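Local coordinates for DNA damage response protein Rtt109, putative (Neosartorya fumigata, PDB 5ZB9) that probably acetylates histone H3, using acetyl-CoA as the acetyl donor, at residues 85-91 / 132-138; 177-183 / 231-235; 197-201 / 324-330. One frame throughout, in Å; residues are numbered along the deposited sequence.

Overall arrangement
Interaction 1 lies in the core: two parallel strands of the central sheet, joined by five backbone hydrogen bonds and lined mostly with apolar side chains. Interactions 2 and 3 are partly buried loop contacts nearer the surface, their centres about 12 Å apart. In 177-183 / 231-235 an arginine and two waters serve loop carbonyls; in 197-201 / 324-330 backbone meets the turn after strand 317-324. Asn324 ties the three together, since its side chain bonds Arg133 of interaction 1 and Glu183 of interaction 2. Interactions 2 and 3 also meet through Glu181 and Ser201, whereas interactions 1 and 2 do not touch.

Interaction 1: 85-91 / 132-138; sequences HLTTIFV and VRLMVSL
Met135, Ile89 and Thr87 have the most surface buried between these two parallel strands, 86-91 and 133-138, whose axes approach to 4.6 Å at 17°. The register pairs Thr87 with Leu134, Thr88 with Met135, Ile89 with Val136 and Phe90 with Ser137, at CA-CA distances of 4.5 to 4.8 Å. Extended, Thr87 and Ile89 each bond through N and O to the residues before and after their partner, and Val91 adds its N: Thr87 N to Arg133 O (3.0 Å), Met135 N to Thr87 O (2.7 Å), Ile89 N to Met135 O (2.6 Å), Ser137 N to Ile89 O (2.8 Å) and Val91 N to Ser137 O (3.1 Å). Met135, t at chi1 and chi2 and p at chi3, reaches along the face it shares with Thr88, and its CE lies 3.6 Å from Thr88 CG2. On the other face Ile89 (m, t) sets CD1 4.1 Å from Leu134 CD2 and CB 4.2 Å from Val136 CG2, while Thr87 (m) brings CG2 3.7 Å from Leu134 CD1. Where the strands begin, one water joins His85 O to Arg133 N, both at 3.0 Å; a second lies 3.3 Å from Thr87 OG1 and 2.8 Å from Val132 O. This is the parallel pair of a beta-alpha-beta unit, with helix 111-127 as its crossover; Ala94, which binds CoA though none is bound here, follows on the first strand. Leu123 and Val124 of that helix pack on Ile89, Val124 also on Val136, and strands 71-82 and 317-324 flank the pair, each antiparallel to its neighbour.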
loop_
_atom_site.group_PDB
_atom_site.type_symbol
_atom_site.label_atom_id
_atom_site.label_comp_id
_atom_site.label_asym_id
_atom_site.label_seq_id
_atom_site.Cartn_x
_atom_site.Cartn_y
_atom_site.Cartn_z
ATOM N N HIS A 85 14.586 -4.925 -9.970
ATOM C CA HIS A 85 14.158 -6.263 -9.548
ATOM C C HIS A 85 12.899 -6.333 -8.676
ATOM O O HIS A 85 12.450 -7.428 -8.326
ATOM C CB HIS A 85 15.309 -6.957 -8.819
ATOM C CG HIS A 85 16.517 -7.164 -9.677
ATOM N ND1 HIS A 85 16.464 -7.829 -10.884
ATOM C CD2 HIS A 85 17.805 -6.783 -9.511
ATOM C CE1 HIS A 85 17.670 -7.854 -11.421
ATOM N NE2 HIS A 85 18.503 -7.227 -10.608
ATOM N N LEU A 86 12.316 -5.187 -8.343
ATOM C CA LEU A 86 11.116 -5.181 -7.512
ATOM C C LEU A 86 10.171 -4.035 -7.850
ATOM O O LEU A 86 10.604 -2.889 -7.996
ATOM C CB LEU A 86 11.499 -5.106 -6.033
ATOM C CG LEU A 86 10.381 -5.208 -4.993
ATOM C CD1 LEU A 86 9.682 -6.574 -5.049
ATOM C CD2 LEU A 86 10.938 -4.935 -3.600
ATOM N N THR A 87 8.885 -4.360 -7.989
ATOM C CA THR A 87 7.825 -3.354 -7.992
ATOM C C THR A 87 7.140 -3.368 -6.631
ATOM O O THR A 87 6.727 -4.424 -6.145
ATOM C CB THR A 87 6.761 -3.599 -9.080
ATOM O OG1 THR A 87 7.375 -3.626 -10.370
ATOM C CG2 THR A 87 5.706 -2.490 -9.052
ATOM N N THR A 88 7.017 -2.198 -6.016
ATOM C CA THR A 88 6.350 -2.105 -4.727
ATOM C C THR A 88 5.165 -1.167 -4.789
ATOM O O THR A 88 5.311 0.015 -5.081
ATOM C CB THR A 88 7.308 -1.633 -3.622
ATOM O OG1 THR A 88 8.388 -2.563 -3.509
ATOM C CG2 THR A 88 6.577 -1.562 -2.287
ATOM N N ILE A 89 3.989 -1.708 -4.507
ATOM C CA ILE A 89 2.785 -0.909 -4.420
ATOM C C ILE A 89 2.425 -0.651 -2.948
ATOM O O ILE A 89 1.985 -1.551 -2.228
ATOM C CB ILE A 89 1.638 -1.592 -5.154
ATOM C CG1 ILE A 89 2.023 -1.788 -6.628
ATOM C CG2 ILE A 89 0.369 -0.773 -5.048
ATOM C CD1 ILE A 89 0.936 -2.415 -7.455
ATOM N N PHE A 90 2.639 0.587 -2.507
ATOM C CA PHE A 90 2.495 0.933 -1.100
ATOM C C PHE A 90 1.344 1.892 -0.860
ATOM O O PHE A 90 1.257 2.938 -1.506
ATOM C CB PHE A 90 3.792 1.553 -0.566
ATOM C CG PHE A 90 3.674 2.088 0.831
ATOM C CD1 PHE A 90 3.614 1.226 1.913
ATOM C CD2 PHE A 90 3.624 3.454 1.061
ATOM C CE1 PHE A 90 3.503 1.719 3.211
ATOM C CE2 PHE A 90 3.513 3.952 2.352
ATOM C CZ PHE A 90 3.452 3.083 3.428
ATOM N N VAL A 91 0.465 1.535 0.072
ATOM C CA VAL A 91 -0.643 2.407 0.453
ATOM C C VAL A 91 -0.147 3.427 1.473
ATOM O O VAL A 91 0.302 3.051 2.554
ATOM C CB VAL A 91 -1.817 1.612 1.052
ATOM C CG1 VAL A 91 -3.002 2.532 1.323
ATOM C CG2 VAL A 91 -2.202 0.460 0.134
ATOM N N VAL A 132 9.455 -9.890 -13.127
ATOM C CA VAL A 132 9.817 -9.059 -11.980
ATOM C C VAL A 132 8.844 -9.210 -10.811
ATOM O O VAL A 132 7.643 -8.977 -10.953
ATOM C CB VAL A 132 9.889 -7.576 -12.372
ATOM C CG1 VAL A 132 10.167 -6.711 -11.142
ATOM C CG2 VAL A 132 10.950 -7.367 -13.444
ATOM N N ARG A 133 9.376 -9.604 -9.658
ATOM C CA ARG A 133 8.594 -9.707 -8.430
ATOM C C ARG A 133 7.854 -8.400 -8.112
ATOM O O ARG A 133 8.412 -7.305 -8.257
ATOM C CB ARG A 133 9.507 -10.100 -7.263
ATOM C CG ARG A 133 8.781 -10.355 -5.958
ATOM C CD ARG A 133 9.694 -10.988 -4.922
ATOM N NE ARG A 133 9.839 -12.425 -5.127
ATOM C CZ ARG A 133 11.003 -13.050 -5.269
ATOM N NH1 ARG A 133 12.138 -12.362 -5.226
ATOM N NH2 ARG A 133 11.034 -14.364 -5.451
ATOM N N LEU A 134 6.588 -8.519 -7.712
ATOM C CA LEU A 134 5.782 -7.361 -7.328
ATOM C C LEU A 134 5.227 -7.520 -5.910
ATOM O O LEU A 134 4.760 -8.596 -5.522
ATOM C CB LEU A 134 4.635 -7.143 -8.313
ATOM C CG LEU A 134 3.783 -5.889 -8.078
ATOM C CD1 LEU A 134 3.330 -5.324 -9.404
ATOM C CD2 LEU A 134 2.571 -6.161 -7.182
ATOM N N MET A 135 5.267 -6.434 -5.147
ATOM C CA MET A 135 4.812 -6.447 -3.763
ATOM C C MET A 135 3.748 -5.382 -3.489
ATOM O O MET A 135 3.879 -4.232 -3.916
ATOM C CB MET A 135 6.000 -6.240 -2.826
ATOM C CG MET A 135 5.612 -6.089 -1.379
ATOM S SD MET A 135 7.028 -6.113 -0.271
ATOM C CE MET A 135 7.672 -4.459 -0.491
ATOM N N VAL A 136 2.688 -5.775 -2.790
ATOM C CA VAL A 136 1.749 -4.809 -2.241
ATOM C C VAL A 136 1.995 -4.726 -0.748
ATOM O O VAL A 136 2.075 -5.745 -0.068
ATOM C CB VAL A 136 0.281 -5.181 -2.511
ATOM C CG1 VAL A 136 -0.653 -4.138 -1.898
ATOM C CG2 VAL A 136 0.038 -5.302 -3.997
ATOM N N SER A 137 2.122 -3.511 -0.235
ATOM C CA SER A 137 2.490 -3.341 1.150
ATOM C C SER A 137 1.743 -2.179 1.800
ATOM O O SER A 137 1.318 -1.240 1.128
ATOM C CB SER A 137 4.008 -3.131 1.260
ATOM O OG SER A 137 4.429 -3.088 2.617
ATOM N N LEU A 138 1.600 -2.255 3.119
ATOM C CA LEU A 138 0.942 -1.213 3.899
ATOM C C LEU A 138 1.183 -1.459 5.380
ATOM O O LEU A 138 1.505 -2.577 5.781
ATOM C CB LEU A 138 -0.566 -1.183 3.612
ATOM C CG LEU A 138 -1.365 -2.428 4.021
ATOM C CD1 LEU A 138 -1.851 -2.377 5.485
ATOM C CD2 LEU A 138 -2.532 -2.651 3.074
HETATM O O HOH W 1 12.349 -10.190 -9.381
HETATM O O HOH W 2 6.425 -6.557 -11.539
#

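Interaction 2: 177-183 / 231-235; sequences LREYEPE and DRPRW
The guanidinium of Arg234 is folded into the loop that follows helix 162-177. With chi1 to chi3 all m, it brings NH2 to Tyr180 O at 3.1 Å and, more weakly, to Leu177 O at 3.2 Å; the same nitrogen also bonds Ala203 O on strand 202-208. Arg234 NE gives its proton to a water 2.8 Å away, which accepts from Glu183 N (3.0 Å) and donates to Pro233 O (2.9 Å). A second water donates to Glu183 O (3.0 Å) and Pro233 O (2.9 Å). Neither segment is regular over its length: Leu177 ends the helix and opens a type I turn to Tyr180, closed by Tyr180 N to Leu177 O at 3.2 Å, and residues 181-183 then run extended. Closest in register are Glu183 and Arg232, CA to CA 5.5 Å, with Arg232 CA 3.3 Å from Glu183 O in a CA-H...O contact. Around the polar centre, Leu177 CG lies over one guanidinium face of Arg234 and Pro182 CA over the opposite one. Pro182 CB sits 3.8 Å from both Arg234 CD and Arg232 CB, and Leu177 CD2 lies 3.7 Å from Trp235 CE2. Arg178 NH1 comes within 4.3 Å of Arg234 NH1, but the Arg178 side chain has salt bridges to Asp174 and Asp228; Trp235 NE1 bonds Asp174 as well. This chemistry implies a buried arginine held by carbonyl oxygens rather than by a carboxylate across the contact, with water completing the join between two irregular loops.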
loop_
_atom_site.group_PDB
_atom_site.type_symbol
_atom_site.label_atom_id
_atom_site.label_comp_id
_atom_site.label_asym_id
_atom_site.label_seq_id
_atom_site.Cartn_x
_atom_site.Cartn_y
_atom_site.Cartn_z
ATOM N N LEU A 177 -4.899 -11.548 -3.359
ATOM C CA LEU A 177 -4.048 -12.692 -3.066
ATOM C C LEU A 177 -4.547 -13.948 -3.774
ATOM O O LEU A 177 -3.771 -14.680 -4.378
ATOM C CB LEU A 177 -3.987 -12.921 -1.547
ATOM C CG LEU A 177 -3.494 -14.270 -0.998
ATOM C CD1 LEU A 177 -2.020 -14.502 -1.259
ATOM C CD2 LEU A 177 -3.795 -14.378 0.490
ATOM N N ARG A 178 -5.854 -14.174 -3.722
ATOM C CA ARG A 178 -6.409 -15.446 -4.150
ATOM C C ARG A 178 -6.751 -15.516 -5.638
ATOM O O ARG A 178 -7.352 -16.483 -6.090
ATOM C CB ARG A 178 -7.637 -15.769 -3.304
ATOM C CG ARG A 178 -7.249 -16.043 -1.872
ATOM C CD ARG A 178 -8.408 -16.497 -1.043
ATOM N NE ARG A 178 -8.038 -16.567 0.365
ATOM C CZ ARG A 178 -7.417 -17.599 0.917
ATOM N NH1 ARG A 178 -7.098 -18.653 0.177
ATOM N NH2 ARG A 178 -7.117 -17.577 2.211
ATOM N N GLU A 179 -6.358 -14.496 -6.392
ATOM C CA GLU A 179 -6.402 -14.568 -7.845
ATOM C C GLU A 179 -5.149 -15.264 -8.362
ATOM O O GLU A 179 -5.049 -15.583 -9.543
ATOM C CB GLU A 179 -6.528 -13.174 -8.460
ATOM C CG GLU A 179 -7.966 -12.671 -8.534
ATOM C CD GLU A 179 -8.877 -13.618 -9.310
ATOM O OE1 GLU A 179 -9.559 -14.453 -8.669
ATOM O OE2 GLU A 179 -8.908 -13.528 -10.563
ATOM N N TYR A 180 -4.196 -15.497 -7.463
ATOM C CA TYR A 180 -2.916 -16.101 -7.812
ATOM C C TYR A 180 -2.786 -17.500 -7.233
ATOM O O TYR A 180 -3.539 -17.889 -6.337
ATOM C CB TYR A 180 -1.765 -15.229 -7.322
ATOM C CG TYR A 180 -1.752 -13.849 -7.938
ATOM C CD1 TYR A 180 -2.376 -12.779 -7.311
ATOM C CD2 TYR A 180 -1.115 -13.619 -9.148
ATOM C CE1 TYR A 180 -2.366 -11.519 -7.877
ATOM C CE2 TYR A 180 -1.102 -12.369 -9.718
ATOM C CZ TYR A 180 -1.729 -11.320 -9.082
ATOM O OH TYR A 180 -1.711 -10.064 -9.661
ATOM N N GLU A 181 -1.823 -18.255 -7.746
ATOM C CA GLU A 181 -1.644 -19.640 -7.324
ATOM C C GLU A 181 -1.009 -19.743 -5.942
ATOM O O GLU A 181 -0.174 -18.913 -5.574
ATOM C CB GLU A 181 -0.792 -20.394 -8.346
ATOM C CG GLU A 181 -1.492 -20.608 -9.666
ATOM C CD GLU A 181 -2.852 -21.259 -9.494
ATOM O OE1 GLU A 181 -2.904 -22.425 -9.043
ATOM O OE2 GLU A 181 -3.871 -20.598 -9.799
ATOM N N PRO A 182 -1.411 -20.761 -5.168
ATOM C CA PRO A 182 -0.782 -21.034 -3.870
ATOM C C PRO A 182 0.698 -21.346 -4.017
ATOM O O PRO A 182 1.144 -21.748 -5.088
ATOM C CB PRO A 182 -1.546 -22.259 -3.353
ATOM C CG PRO A 182 -2.852 -22.211 -4.055
ATOM C CD PRO A 182 -2.561 -21.645 -5.420
ATOM N N GLU A 183 1.455 -21.154 -2.946
ATOM C CA GLU A 183 2.875 -21.479 -2.947
ATOM C C GLU A 183 3.197 -22.436 -1.799
ATOM O O GLU A 183 2.412 -22.586 -0.860
ATOM C CB GLU A 183 3.713 -20.206 -2.851
ATOM C CG GLU A 183 3.371 -19.185 -3.924
ATOM C CD GLU A 183 4.225 -17.926 -3.852
ATOM O OE1 GLU A 183 4.304 -17.317 -2.758
ATOM O OE2 GLU A 183 4.815 -17.544 -4.892
ATOM N N ASP A 231 0.087 -27.442 3.595
ATOM C CA ASP A 231 1.248 -27.417 2.706
ATOM C C ASP A 231 1.306 -26.174 1.825
ATOM O O ASP A 231 2.355 -25.851 1.278
ATOM C CB ASP A 231 1.277 -28.673 1.819
ATOM C CG ASP A 231 0.063 -28.787 0.889
ATOM O OD1 ASP A 231 -1.005 -28.222 1.195
ATOM O OD2 ASP A 231 0.171 -29.471 -0.156
ATOM N N ARG A 232 0.179 -25.484 1.678
ATOM C CA ARG A 232 0.140 -24.278 0.858
ATOM C C ARG A 232 -0.627 -23.139 1.516
ATOM O O ARG A 232 -1.653 -22.704 0.989
ATOM C CB ARG A 232 -0.487 -24.577 -0.507
ATOM C CG ARG A 232 0.438 -25.246 -1.507
ATOM C CD ARG A 232 -0.036 -26.649 -1.803
ATOM N NE ARG A 232 -0.089 -26.943 -3.233
ATOM C CZ ARG A 232 -1.143 -26.697 -4.005
ATOM N NH1 ARG A 232 -1.107 -27.007 -5.295
ATOM N NH2 ARG A 232 -2.233 -26.143 -3.488
ATOM N N PRO A 233 -0.132 -22.640 2.661
ATOM C CA PRO A 233 -0.844 -21.524 3.296
ATOM C C PRO A 233 -0.756 -20.258 2.449
ATOM O O PRO A 233 0.228 -20.055 1.729
ATOM C CB PRO A 233 -0.119 -21.352 4.638
ATOM C CG PRO A 233 1.269 -21.874 4.379
ATOM C CD PRO A 233 1.118 -22.982 3.367
ATOM N N ARG A 234 -1.795 -19.432 2.508
ATOM C CA ARG A 234 -1.805 -18.183 1.764
ATOM C C ARG A 234 -1.502 -17.005 2.697
ATOM O O ARG A 234 -1.105 -15.933 2.239
ATOM C CB ARG A 234 -3.148 -17.988 1.062
ATOM C CG ARG A 234 -3.681 -19.219 0.319
ATOM C CD ARG A 234 -2.708 -19.756 -0.734
ATOM N NE ARG A 234 -2.218 -18.736 -1.662
ATOM C CZ ARG A 234 -2.897 -18.299 -2.715
ATOM N NH1 ARG A 234 -4.100 -18.780 -2.964
ATOM N NH2 ARG A 234 -2.382 -17.377 -3.514
ATOM N N TRP A 235 -1.695 -17.211 4.002
ATOM C CA TRP A 235 -1.324 -16.218 5.013
ATOM C C TRP A 235 -0.254 -16.765 5.950
ATOM O O TRP A 235 -0.390 -17.857 6.502
ATOM C CB TRP A 235 -2.548 -15.769 5.812
ATOM C CG TRP A 235 -3.477 -14.942 4.983
ATOM C CD1 TRP A 235 -4.473 -15.396 4.172
ATOM C CD2 TRP A 235 -3.472 -13.514 4.854
ATOM N NE1 TRP A 235 -5.097 -14.341 3.552
ATOM C CE2 TRP A 235 -4.503 -13.175 3.957
ATOM C CE3 TRP A 235 -2.702 -12.492 5.418
ATOM C CZ2 TRP A 235 -4.787 -11.855 3.609
ATOM C CZ3 TRP A 235 -2.985 -11.176 5.069
ATOM C CH2 TRP A 235 -4.016 -10.872 4.173
HETATM O O HOH W 3 0.432 -19.129 -1.035
HETATM O O HOH W 4 3.028 -20.716 1.354
#

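Interaction 3: 197-201 / 324-330; sequences ESAKS and NPPGLVN
The backbone of 197-201 leaves the end of helix 193-198 and turns extended at Lys200, while 324-330 comes off strand 317-324 through a type II beta turn from Pro325 to Leu328. CA atoms pair as Ser198 with Gly327 (4.8 Å), Lys200 with Pro326 (4.7 Å) and Ser201 with Pro325 (4.4 Å). One direct hydrogen bond crosses, from Gly327 N to Ser198 O at a very short 2.5 Å, and the same oxygen receives a CA-H...O contact from Pro326 CA at 3.1 Å. Ser201 CA makes a similar contact with Asn324 O at 3.6 Å. A water sits 2.4 Å from both Glu197 O and Leu328 O and bridges them, at very short distances. Pro326 (phi -56°, psi 132°) and Gly327 (98°, 14°) hold the two central positions of the turn; the positive phi at the second would jam a CB against the preceding carbonyl, so glycine belongs there. In the fold, the contact brings the turn leaving strand 317-324 against the link from helix 193-198 to the antiparallel neighbour strand 202-208, away from the CoA-binding residues. Among the side chains, Val329 points toward the helix end, with CG1 3.6 Å from Ser198 N, 3.8 Å from Ser198 CB and 3.9 Å from Glu197 CB. Ser201 OG packs 3.4 Å from Pro326 CD and 3.5 Å from Pro325 CA, and Pro326 CB lies 3.7 Å from Ala199 O. The Glu197 carboxylate bonds Thr184, and Asn324 turns its amide to Arg133, Glu183 and Gln243.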
loop_
_atom_site.group_PDB
_atom_site.type_symbol
_atom_site.label_atom_id
_atom_site.label_comp_id
_atom_site.label_asym_id
_atom_site.label_seq_id
_atom_site.Cartn_x
_atom_site.Cartn_y
_atom_site.Cartn_z
ATOM N N GLU A 197 4.638 -24.109 -9.940
ATOM C CA GLU A 197 4.393 -22.725 -9.534
ATOM C C GLU A 197 5.082 -21.699 -10.430
ATOM O O GLU A 197 4.779 -20.507 -10.345
ATOM C CB GLU A 197 4.847 -22.505 -8.085
ATOM C CG GLU A 197 4.044 -23.266 -7.046
ATOM C CD GLU A 197 4.710 -23.272 -5.680
ATOM O OE1 GLU A 197 5.429 -22.300 -5.344
ATOM O OE2 GLU A 197 4.519 -24.262 -4.946
ATOM N N SER A 198 6.006 -22.150 -11.278
ATOM C CA SER A 198 6.779 -21.222 -12.103
ATOM C C SER A 198 6.016 -20.781 -13.353
ATOM O O SER A 198 6.088 -19.617 -13.744
ATOM C CB SER A 198 8.124 -21.841 -12.502
ATOM O OG SER A 198 9.059 -20.843 -12.884
ATOM N N ALA A 199 5.280 -21.704 -13.970
ATOM C CA ALA A 199 4.542 -21.401 -15.197
ATOM C C ALA A 199 3.318 -20.517 -14.941
ATOM O O ALA A 199 2.712 -19.992 -15.877
ATOM C CB ALA A 199 4.122 -22.690 -15.888
ATOM N N LYS A 200 2.962 -20.353 -13.670
ATOM C CA LYS A 200 1.777 -19.587 -13.284
ATOM C C LYS A 200 2.114 -18.458 -12.313
ATOM O O LYS A 200 3.116 -18.520 -11.600
ATOM C CB LYS A 200 0.733 -20.519 -12.662
ATOM C CG LYS A 200 1.329 -21.532 -11.690
ATOM C CD LYS A 200 0.474 -22.789 -11.598
ATOM C CE LYS A 200 0.176 -23.367 -12.979
ATOM N NZ LYS A 200 1.419 -23.688 -13.743
ATOM N N SER A 201 1.280 -17.424 -12.299
ATOM C CA SER A 201 1.445 -16.323 -11.355
ATOM C C SER A 201 0.997 -16.755 -9.959
ATOM O O SER A 201 -0.140 -17.216 -9.774
ATOM C CB SER A 201 0.656 -15.101 -11.814
ATOM O OG SER A 201 1.511 -13.983 -11.969
ATOM N N ASN A 324 4.666 -13.551 -7.221
ATOM C CA ASN A 324 5.716 -14.055 -8.098
ATOM C C ASN A 324 5.136 -14.418 -9.450
ATOM O O ASN A 324 4.373 -15.375 -9.568
ATOM C CB ASN A 324 6.425 -15.256 -7.467
ATOM C CG ASN A 324 7.156 -14.886 -6.190
ATOM O OD1 ASN A 324 8.155 -14.174 -6.226
ATOM N ND2 ASN A 324 6.653 -15.358 -5.051
ATOM N N PRO A 325 5.492 -13.636 -10.479
ATOM C CA PRO A 325 4.963 -13.782 -11.835
ATOM C C PRO A 325 5.487 -15.060 -12.499
ATOM O O PRO A 325 6.429 -15.664 -11.974
ATOM C CB PRO A 325 5.484 -12.526 -12.534
ATOM C CG PRO A 325 6.797 -12.294 -11.886
ATOM C CD PRO A 325 6.565 -12.627 -10.428
ATOM N N PRO A 326 4.879 -15.478 -13.625
ATOM C CA PRO A 326 5.340 -16.706 -14.280
ATOM C C PRO A 326 6.828 -16.655 -14.621
ATOM O O PRO A 326 7.308 -15.661 -15.168
ATOM C CB PRO A 326 4.483 -16.771 -15.548
ATOM C CG PRO A 326 3.246 -16.006 -15.205
ATOM C CD PRO A 326 3.719 -14.887 -14.322
ATOM N N GLY A 327 7.549 -17.717 -14.281
ATOM C CA GLY A 327 8.983 -17.760 -14.495
ATOM C C GLY A 327 9.706 -17.405 -13.215
ATOM O O GLY A 327 10.902 -17.125 -13.209
ATOM N N LEU A 328 8.958 -17.421 -12.119
ATOM C CA LEU A 328 9.484 -17.045 -10.816
ATOM C C LEU A 328 8.694 -17.771 -9.732
ATOM O O LEU A 328 7.460 -17.745 -9.732
ATOM C CB LEU A 328 9.411 -15.524 -10.625
ATOM C CG LEU A 328 10.532 -14.808 -9.864
ATOM C CD1 LEU A 328 11.880 -15.005 -10.549
ATOM C CD2 LEU A 328 10.215 -13.319 -9.718
ATOM N N VAL A 329 9.406 -18.447 -8.834
ATOM C CA VAL A 329 8.785 -19.089 -7.680
ATOM C C VAL A 329 9.277 -18.388 -6.422
ATOM O O VAL A 329 10.228 -17.602 -6.483
ATOM C CB VAL A 329 9.106 -20.594 -7.604
ATOM C CG1 VAL A 329 8.480 -21.329 -8.775
ATOM C CG2 VAL A 329 10.611 -20.812 -7.567
ATOM N N ASN A 330 8.646 -18.668 -5.284
ATOM C CA ASN A 330 9.007 -17.986 -4.043
ATOM C C ASN A 330 10.324 -18.485 -3.427
ATOM O O ASN A 330 10.754 -17.981 -2.390
ATOM C CB ASN A 330 7.873 -18.105 -3.016
ATOM C CG ASN A 330 7.690 -19.516 -2.500
ATOM O OD1 ASN A 330 7.981 -20.492 -3.192
ATOM N ND2 ASN A 330 7.195 -19.630 -1.276
HETATM O O HOH W 5 5.098 -18.135 -10.062
#